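Local coordinates for protein ABC transporter (Thermotoga maritima, PDB 1JI0) that binds ATP and probably hydrolyses it to power the import of branched-chain amino acids, as the nucleotide-binding subunit of an ABC transporter, at residues H20-I25 with K45-S50; K159-D164 with E188-L193. All coordinates share one frame; numbering follows the deposited sequence.

Contact 1: residues H20-I25 with K45-S50. With ATP (adenosine-5'-triphosphate), chain B.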
ATOM      1  N   HIS A  20      19.388   5.620  11.883  1.00 35.35           N
ATOM      2  CA  HIS A  20      18.235   6.425  12.260  1.00 33.43           C
ATOM      3  C   HIS A  20      17.441   6.545  10.953  1.00 32.77           C
ATOM      4  O   HIS A  20      17.503   7.566  10.271  1.00 32.76           O
ATOM      5  CB  HIS A  20      18.720   7.797  12.725  1.00 32.43           C
ATOM      6  CG  HIS A  20      17.631   8.694  13.219  1.00 31.52           C
ATOM      7  ND1 HIS A  20      17.848  10.020  13.527  1.00 32.21           N
ATOM      8  CD2 HIS A  20      16.323   8.455  13.476  1.00 31.50           C
ATOM      9  CE1 HIS A  20      16.718  10.559  13.952  1.00 31.87           C
ATOM     10  NE2 HIS A  20      15.779   9.631  13.932  1.00 31.25           N
ATOM     11  N   ALA A  21      16.720   5.482  10.614  1.00 31.52           N
ATOM     12  CA  ALA A  21      15.943   5.392   9.384  1.00 30.45           C
ATOM     13  C   ALA A  21      14.948   6.522   9.122  1.00 30.80           C
ATOM     14  O   ALA A  21      15.009   7.171   8.081  1.00 31.22           O
ATOM     15  CB  ALA A  21      15.228   4.056   9.338  1.00 29.00           C
ATOM     16  N   ILE A  22      14.020   6.742  10.050  1.00 29.68           N
ATOM     17  CA  ILE A  22      13.028   7.800   9.896  1.00 27.54           C
ATOM     18  C   ILE A  22      13.319   8.867  10.937  1.00 27.76           C
ATOM     19  O   ILE A  22      13.386   8.572  12.126  1.00 27.00           O
ATOM     20  CB  ILE A  22      11.600   7.261  10.090  1.00 28.03           C
ATOM     21  CG1 ILE A  22      11.353   6.069   9.163  1.00 25.98           C
ATOM     22  CG2 ILE A  22      10.595   8.360   9.798  1.00 26.68           C
ATOM     23  CD1 ILE A  22      11.500   6.394   7.681  1.00 28.35           C
ATOM     24  N   LYS A  23      13.489  10.106  10.492  1.00 28.26           N
ATOM     25  CA  LYS A  23      13.822  11.190  11.406  1.00 30.58           C
ATOM     26  C   LYS A  23      12.751  12.248  11.656  1.00 29.60           C
ATOM     27  O   LYS A  23      12.972  13.418  11.376  1.00 29.88           O
ATOM     28  CB  LYS A  23      15.092  11.881  10.916  1.00 32.11           C
ATOM     29  CG  LYS A  23      16.187  10.907  10.514  1.00 35.11           C
ATOM     30  CD  LYS A  23      17.347  11.633   9.870  1.00 37.54           C
ATOM     31  CE  LYS A  23      18.426  10.663   9.430  1.00 37.80           C
ATOM     32  NZ  LYS A  23      19.511  11.380   8.718  1.00 39.29           N
ATOM     33  N   GLY A  24      11.606  11.835  12.193  1.00 30.39           N
ATOM     34  CA  GLY A  24      10.536  12.774  12.507  1.00 31.04           C
ATOM     35  C   GLY A  24       9.663  13.226  11.350  1.00 30.21           C
ATOM     36  O   GLY A  24       9.612  14.410  11.033  1.00 32.82           O
ATOM     37  N   ILE A  25       8.962  12.296  10.719  1.00 29.07           N
ATOM     38  CA  ILE A  25       8.106  12.655   9.596  1.00 27.61           C
ATOM     39  C   ILE A  25       6.641  12.768  10.013  1.00 27.62           C
ATOM     40  O   ILE A  25       6.227  12.175  11.011  1.00 25.98           O
ATOM     41  CB  ILE A  25       8.205  11.611   8.466  1.00 27.31           C
ATOM     42  CG1 ILE A  25       7.762  10.244   8.992  1.00 24.32           C
ATOM     43  CG2 ILE A  25       9.642  11.560   7.920  1.00 26.10           C
ATOM     44  CD1 ILE A  25       7.545   9.227   7.914  1.00 22.81           C
ATOM     45  N   LYS A  45      11.089   4.177   2.928  1.00 30.16           N
ATOM     46  CA  LYS A  45       9.700   3.901   2.572  1.00 29.98           C
ATOM     47  C   LYS A  45       9.096   2.656   3.227  1.00 29.34           C
ATOM     48  O   LYS A  45       8.010   2.721   3.801  1.00 28.57           O
ATOM     49  CB  LYS A  45       9.570   3.801   1.044  1.00 30.63           C
ATOM     50  CG  LYS A  45       9.970   5.068   0.302  1.00 31.77           C
ATOM     51  CD  LYS A  45       9.759   4.930  -1.204  1.00 32.81           C
ATOM     52  CE  LYS A  45      10.572   3.784  -1.792  1.00 35.54           C
ATOM     53  NZ  LYS A  45      12.040   3.977  -1.609  1.00 34.34           N
ATOM     54  N   THR A  46       9.780   1.520   3.113  1.00 28.36           N
ATOM     55  CA  THR A  46       9.308   0.264   3.697  1.00 28.04           C
ATOM     56  C   THR A  46       9.310   0.358   5.219  1.00 26.59           C
ATOM     57  O   THR A  46       8.430  -0.188   5.880  1.00 27.03           O
ATOM     58  CB  THR A  46      10.204  -0.925   3.285  1.00 27.79           C
ATOM     59  OG1 THR A  46      10.040  -1.179   1.889  1.00 31.67           O
ATOM     60  CG2 THR A  46       9.825  -2.192   4.056  1.00 27.78           C
ATOM     61  N   THR A  47      10.304   1.046   5.764  1.00 25.56           N
ATOM     62  CA  THR A  47      10.401   1.211   7.204  1.00 26.02           C
ATOM     63  C   THR A  47       9.163   1.962   7.693  1.00 25.65           C
ATOM     64  O   THR A  47       8.579   1.604   8.712  1.00 27.12           O
ATOM     65  CB  THR A  47      11.679   1.982   7.589  1.00 25.71           C
ATOM     66  OG1 THR A  47      12.825   1.234   7.169  1.00 26.27           O
ATOM     67  CG2 THR A  47      11.758   2.185   9.106  1.00 26.25           C
ATOM     68  N   THR A  48       8.747   2.987   6.950  1.00 25.34           N
ATOM     69  CA  THR A  48       7.568   3.752   7.336  1.00 24.31           C
ATOM     70  C   THR A  48       6.348   2.850   7.425  1.00 24.14           C
ATOM     71  O   THR A  48       5.622   2.887   8.420  1.00 23.45           O
ATOM     72  CB  THR A  48       7.291   4.902   6.347  1.00 23.67           C
ATOM     73  OG1 THR A  48       8.394   5.814   6.375  1.00 23.07           O
ATOM     74  CG2 THR A  48       6.013   5.649   6.725  1.00 22.95           C
ATOM     75  N   LEU A  49       6.133   2.028   6.400  1.00 23.56           N
ATOM     76  CA  LEU A  49       4.991   1.118   6.386  1.00 24.63           C
ATOM     77  C   LEU A  49       5.109   0.067   7.485  1.00 26.24           C
ATOM     78  O   LEU A  49       4.103  -0.339   8.080  1.00 28.32           O
ATOM     79  CB  LEU A  49       4.874   0.398   5.039  1.00 23.39           C
ATOM     80  CG  LEU A  49       4.626   1.197   3.760  1.00 23.50           C
ATOM     81  CD1 LEU A  49       4.418   0.227   2.613  1.00 23.44           C
ATOM     82  CD2 LEU A  49       3.402   2.080   3.906  1.00 22.70           C
ATOM     83  N   SER A  50       6.335  -0.389   7.735  1.00 26.60           N
ATOM     84  CA  SER A  50       6.574  -1.392   8.766  1.00 27.25           C
ATOM     85  C   SER A  50       6.238  -0.819  10.132  1.00 26.86           C
ATOM     86  O   SER A  50       5.615  -1.489  10.950  1.00 27.02           O
ATOM     87  CB  SER A  50       8.034  -1.854   8.744  1.00 27.38           C
ATOM     88  OG  SER A  50       8.295  -2.642   7.589  1.00 29.31           O
TER
HETATM   89  PG  ATP B 302      12.192  -0.781  -0.123  1.00 70.00           P
HETATM   90  O1G ATP B 302      12.721  -1.361  -1.371  1.00 69.47           O
HETATM   91  O2G ATP B 302      10.855  -0.161  -0.242  1.00 68.09           O
HETATM   92  O3G ATP B 302      12.421  -1.661   1.079  1.00 68.82           O
HETATM   93  PB  ATP B 302      12.979   1.740   1.174  1.00 66.57           P
HETATM   94  O1B ATP B 302      13.537   2.990   0.567  1.00 65.92           O
HETATM   95  O2B ATP B 302      11.611   1.760   1.661  1.00 68.44           O
HETATM   96  O3B ATP B 302      13.121   0.526   0.095  1.00 68.92           O
HETATM   97  PA  ATP B 302      13.984   0.886   3.799  1.00 70.53           P
HETATM   98  O1A ATP B 302      13.300  -0.405   3.959  1.00 69.94           O
HETATM   99  O2A ATP B 302      13.575   2.004   4.688  1.00 70.86           O
HETATM  100  O3A ATP B 302      13.995   1.301   2.254  1.00 69.18           O
HETATM  101  O5' ATP B 302      15.517   0.630   3.961  1.00 71.84           O
HETATM  102  C5' ATP B 302      16.464   1.694   3.817  1.00 72.64           C
HETATM  103  C4' ATP B 302      17.039   2.107   5.123  1.00 73.23           C
HETATM  104  O4' ATP B 302      17.821   0.985   5.623  1.00 73.93           O
HETATM  105  C3' ATP B 302      18.023   3.241   4.985  1.00 73.75           C
HETATM  106  O3' ATP B 302      17.736   4.251   5.971  1.00 74.16           O
HETATM  107  C2' ATP B 302      19.360   2.584   5.179  1.00 73.73           C
HETATM  108  O2' ATP B 302      20.355   3.435   5.736  1.00 73.27           O
HETATM  109  C1' ATP B 302      19.017   1.498   6.213  1.00 74.09           C
HETATM  110  N9  ATP B 302      20.016   0.374   6.377  1.00 75.11           N
HETATM  111  C8  ATP B 302      19.758  -0.965   6.590  1.00 75.40           C
HETATM  112  N7  ATP B 302      20.810  -1.727   6.708  1.00 75.54           N
HETATM  113  C5  ATP B 302      21.857  -0.827   6.565  1.00 75.59           C
HETATM  114  C6  ATP B 302      23.276  -0.990   6.593  1.00 75.57           C
HETATM  115  N6  ATP B 302      23.818  -2.181   6.786  1.00 75.90           N
HETATM  116  N1  ATP B 302      24.071   0.102   6.418  1.00 75.85           N
HETATM  117  C2  ATP B 302      23.506   1.301   6.224  1.00 75.93           C
HETATM  118  N3  ATP B 302      22.188   1.596   6.177  1.00 75.55           N
HETATM  119  C4  ATP B 302      21.400   0.461   6.359  1.00 75.45           C
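Ala21 and Ile22, on strand 20-23, face Thr47 and Thr48 of helix 45-50, the strand and helix axes crossing at -72° and approaching to 8.2 Å. Both strand residues lie opposite Val14 in a classic beta bulge, and both their side chains point at the helix. Thr47 meets the strand with one branch and the nucleotide with the other. Its CG2, anti to the backbone N (chi1 -62° for OG1), lies against Ala21 CB at 3.9 Å and equally against Ile22 CG1, while the hydroxyl on its other branch donates to the alpha-phosphate through OG1 to ATP O2A, 2.7 Å. A threonine suits this place because one beta carbon carries both a methyl for the strand and a donor for the nucleotide; alanine opposite leaves room for that methyl. Ile22 crosses Thr48 at about a right angle, its CD1 3.4 Å from Thr48 OG1, and Ile25 meets Thr48 tip to tip. That hydroxyl lies among isoleucine methyls, yet it is satisfied by the carbonyl of Gly44, one turn back. The helix start grips the phosphates. Lys45, its chain bent at chi3 and chi4, curls back so that NZ reaches ATP O1B at 2.8 Å and also bonds Gly39 O. An alanine in place of Lys45 would probably leave the beta-phosphate without its positive partner and Gly39 O without this donor. The positive end of the helix dipole would probably add to the attraction. Lys45 and Gly42, whose N also bonds the nucleotide, belong to the Walker A P-loop of an ABC ATPase, backed here by a strand of the antiparallel sheet.

Contact 2: residues K159-D164 with E188-L193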
ATOM      1  N   LYS A 159      -9.646  -1.210   5.866  1.00 30.62           N
ATOM      2  CA  LYS A 159     -10.082   0.140   6.187  1.00 29.18           C
ATOM      3  C   LYS A 159      -8.977   1.047   5.654  1.00 28.28           C
ATOM      4  O   LYS A 159      -9.180   2.239   5.417  1.00 27.78           O
ATOM      5  CB  LYS A 159     -10.244   0.316   7.699  1.00 30.65           C
ATOM      6  CG  LYS A 159     -11.476  -0.384   8.258  1.00 33.37           C
ATOM      7  CD  LYS A 159     -11.668  -0.088   9.731  1.00 35.77           C
ATOM      8  CE  LYS A 159     -12.927  -0.763  10.263  1.00 38.20           C
ATOM      9  NZ  LYS A 159     -13.184  -0.376  11.684  1.00 41.01           N
ATOM     10  N   LEU A 160      -7.803   0.453   5.466  1.00 27.13           N
ATOM     11  CA  LEU A 160      -6.639   1.151   4.935  1.00 26.14           C
ATOM     12  C   LEU A 160      -5.803   0.122   4.184  1.00 24.64           C
ATOM     13  O   LEU A 160      -5.323  -0.851   4.778  1.00 22.79           O
ATOM     14  CB  LEU A 160      -5.809   1.752   6.068  1.00 27.23           C
ATOM     15  CG  LEU A 160      -4.802   2.878   5.779  1.00 29.32           C
ATOM     16  CD1 LEU A 160      -3.478   2.509   6.393  1.00 29.96           C
ATOM     17  CD2 LEU A 160      -4.647   3.140   4.286  1.00 29.18           C
ATOM     18  N   LEU A 161      -5.638   0.320   2.881  1.00 21.89           N
ATOM     19  CA  LEU A 161      -4.838  -0.610   2.083  1.00 20.94           C
ATOM     20  C   LEU A 161      -3.463  -0.000   1.831  1.00 21.34           C
ATOM     21  O   LEU A 161      -3.351   1.053   1.189  1.00 22.74           O
ATOM     22  CB  LEU A 161      -5.533  -0.912   0.752  1.00 20.93           C
ATOM     23  CG  LEU A 161      -4.794  -1.777  -0.283  1.00 23.06           C
ATOM     24  CD1 LEU A 161      -4.520  -3.163   0.286  1.00 23.19           C
ATOM     25  CD2 LEU A 161      -5.638  -1.896  -1.556  1.00 22.99           C
HETATM   26  N   MSE A 162      -2.422  -0.647   2.353  1.00 20.27           N
HETATM   27  CA  MSE A 162      -1.053  -0.175   2.173  1.00 20.44           C
HETATM   28  C   MSE A 162      -0.365  -1.112   1.187  1.00 22.36           C
HETATM   29  O   MSE A 162      -0.558  -2.328   1.243  1.00 21.34           O
HETATM   30  CB  MSE A 162      -0.301  -0.167   3.507  1.00 20.80           C
HETATM   31  CG  MSE A 162      -0.993   0.661   4.594  1.00 21.95           C
HETATM   32 SE   MSE A 162       0.115   1.066   6.112  1.00 21.88          SE
HETATM   33  CE  MSE A 162       0.862   2.717   5.511  1.00 28.89           C
HETATM   34  N   MSE A 163       0.426  -0.544   0.279  1.00 22.02           N
HETATM   35  CA  MSE A 163       1.111  -1.336  -0.734  1.00 23.06           C
HETATM   36  C   MSE A 163       2.550  -0.856  -0.889  1.00 23.35           C
HETATM   37  O   MSE A 163       2.800   0.339  -1.065  1.00 22.61           O
HETATM   38  CB  MSE A 163       0.371  -1.217  -2.068  1.00 25.47           C
HETATM   39  CG  MSE A 163      -1.115  -1.541  -1.999  1.00 28.09           C
HETATM   40 SE   MSE A 163      -2.006  -1.346  -3.734  1.00 33.41          SE
HETATM   41  CE  MSE A 163      -3.355  -0.077  -3.252  1.00 32.21           C
ATOM     42  N   ASP A 164       3.493  -1.789  -0.817  1.00 22.87           N
ATOM     43  CA  ASP A 164       4.905  -1.454  -0.933  1.00 24.27           C
ATOM     44  C   ASP A 164       5.416  -1.868  -2.304  1.00 24.92           C
ATOM     45  O   ASP A 164       5.540  -3.062  -2.604  1.00 24.25           O
ATOM     46  CB  ASP A 164       5.718  -2.155   0.171  1.00 24.38           C
ATOM     47  CG  ASP A 164       7.123  -1.589   0.318  1.00 26.05           C
ATOM     48  OD1 ASP A 164       7.516  -0.703  -0.470  1.00 28.60           O
ATOM     49  OD2 ASP A 164       7.850  -2.026   1.229  1.00 27.33           O
ATOM     50  N   GLU A 188     -13.855   2.697  -5.619  1.00 32.94           N
ATOM     51  CA  GLU A 188     -14.889   2.001  -4.867  1.00 33.95           C
ATOM     52  C   GLU A 188     -14.927   2.508  -3.430  1.00 33.10           C
ATOM     53  O   GLU A 188     -15.777   2.096  -2.645  1.00 33.14           O
ATOM     54  CB  GLU A 188     -14.657   0.490  -4.892  1.00 35.88           C
ATOM     55  CG  GLU A 188     -14.816  -0.085  -6.280  1.00 40.19           C
ATOM     56  CD  GLU A 188     -16.151   0.280  -6.900  1.00 42.91           C
ATOM     57  OE1 GLU A 188     -16.232   0.347  -8.146  1.00 45.58           O
ATOM     58  OE2 GLU A 188     -17.123   0.497  -6.142  1.00 45.07           O
ATOM     59  N   GLY A 189     -14.000   3.403  -3.091  1.00 31.59           N
ATOM     60  CA  GLY A 189     -13.982   3.983  -1.758  1.00 29.24           C
ATOM     61  C   GLY A 189     -12.809   3.645  -0.854  1.00 28.04           C
ATOM     62  O   GLY A 189     -12.604   4.289   0.173  1.00 27.71           O
ATOM     63  N   THR A 190     -12.026   2.652  -1.236  1.00 26.44           N
ATOM     64  CA  THR A 190     -10.892   2.227  -0.431  1.00 26.28           C
ATOM     65  C   THR A 190      -9.771   3.264  -0.299  1.00 24.75           C
ATOM     66  O   THR A 190      -9.287   3.803  -1.289  1.00 26.42           O
ATOM     67  CB  THR A 190     -10.322   0.921  -1.000  1.00 25.92           C
ATOM     68  OG1 THR A 190     -11.380  -0.041  -1.105  1.00 30.23           O
ATOM     69  CG2 THR A 190      -9.244   0.366  -0.103  1.00 27.33           C
ATOM     70  N   THR A 191      -9.368   3.535   0.936  1.00 23.44           N
ATOM     71  CA  THR A 191      -8.297   4.481   1.219  1.00 22.23           C
ATOM     72  C   THR A 191      -6.991   3.728   1.032  1.00 20.74           C
ATOM     73  O   THR A 191      -6.830   2.620   1.548  1.00 20.93           O
ATOM     74  CB  THR A 191      -8.390   4.995   2.666  1.00 23.84           C
ATOM     75  OG1 THR A 191      -9.684   5.570   2.874  1.00 23.44           O
ATOM     76  CG2 THR A 191      -7.321   6.044   2.934  1.00 21.39           C
ATOM     77  N   ILE A 192      -6.063   4.326   0.296  1.00 18.95           N
ATOM     78  CA  ILE A 192      -4.787   3.688  -0.000  1.00 18.31           C
ATOM     79  C   ILE A 192      -3.545   4.506   0.331  1.00 18.72           C
ATOM     80  O   ILE A 192      -3.519   5.720   0.114  1.00 19.84           O
ATOM     81  CB  ILE A 192      -4.710   3.336  -1.516  1.00 19.41           C
ATOM     82  CG1 ILE A 192      -5.810   2.342  -1.874  1.00 18.35           C
ATOM     83  CG2 ILE A 192      -3.324   2.783  -1.872  1.00 17.30           C
ATOM     84  CD1 ILE A 192      -5.951   2.086  -3.368  1.00 23.93           C
ATOM     85  N   LEU A 193      -2.522   3.831   0.861  1.00 18.66           N
ATOM     86  CA  LEU A 193      -1.228   4.452   1.141  1.00 19.71           C
ATOM     87  C   LEU A 193      -0.282   3.644   0.257  1.00 21.06           C
ATOM     88  O   LEU A 193      -0.027   2.464   0.502  1.00 21.36           O
ATOM     89  CB  LEU A 193      -0.818   4.347   2.620  1.00 18.90           C
ATOM     90  CG  LEU A 193       0.522   5.048   2.931  1.00 19.89           C
ATOM     91  CD1 LEU A 193       0.562   6.404   2.273  1.00 19.57           C
ATOM     92  CD2 LEU A 193       0.710   5.246   4.416  1.00 21.37           C
TER
HETATM   93  O   HOH W   1     -10.574   1.482   2.670  1.00 37.70           O
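Leu161 is bonded to the neighbouring strand through both its backbone N and its backbone O: N donates to Thr191 O at 2.9 Å, an almost straight bond (178°), and O accepts from Leu193 N, also at 2.9 Å. Met163 N bonds Leu193 O at 3.1 Å, completing a parallel ladder. Where pairing begins, a water accepts from Thr191 N and gives a weak bond to Lys159 O. Leu161 and Ile192 share one face of the sheet, CB to CG1 4.2 Å; Met162 and Leu193 share the other, side by side. Leu160, CG anti to its backbone N (chi1 -161°), brings CD2 to 3.5 Å from Thr191 O. Leucine and isoleucine suit these buried faces, and the methionines, here selenomethionine, add flexible, largely apolar chains. Further out, Ile182 and Ile185 cover Ile192, and Ile52 covers Met162 and Leu193. Thr191 OG1 bonds Gly32 N. Gly189 ends the connecting helix in a Schellman motif, where a beta carbon would press on the preceding carbonyl O. Met162 bonds strand 83-86 on its other edge. The backbone groups bonded here are used between strands, leaving hydrocarbon for the beta-alpha-beta crossover helix 172-187 on one face and helix 45-52 on the other.

Both segments of contact 1 precede those of contact 2 in the chain; their centres are 19 Å apart, and all four segments belong to one ABC ATPase domain. Strand 19-23 belongs to the antiparallel sheet, whereas strands 160-164 and 192-196 are neighbours in the mixed sheet; helix 45-52 lies between, touching both. Its Leu49 packs on Met162 and, through CD1, on Asp164 CB at 3.7 Å, while Thr46 OG1 probably hydrogen-bonds Asp164 OD2. Asp164, at the end of its strand, also belongs to the ATP pocket, consistent with the Walker B aspartate of this family. The core strand and the P-loop helix thereby meet at the nucleotide.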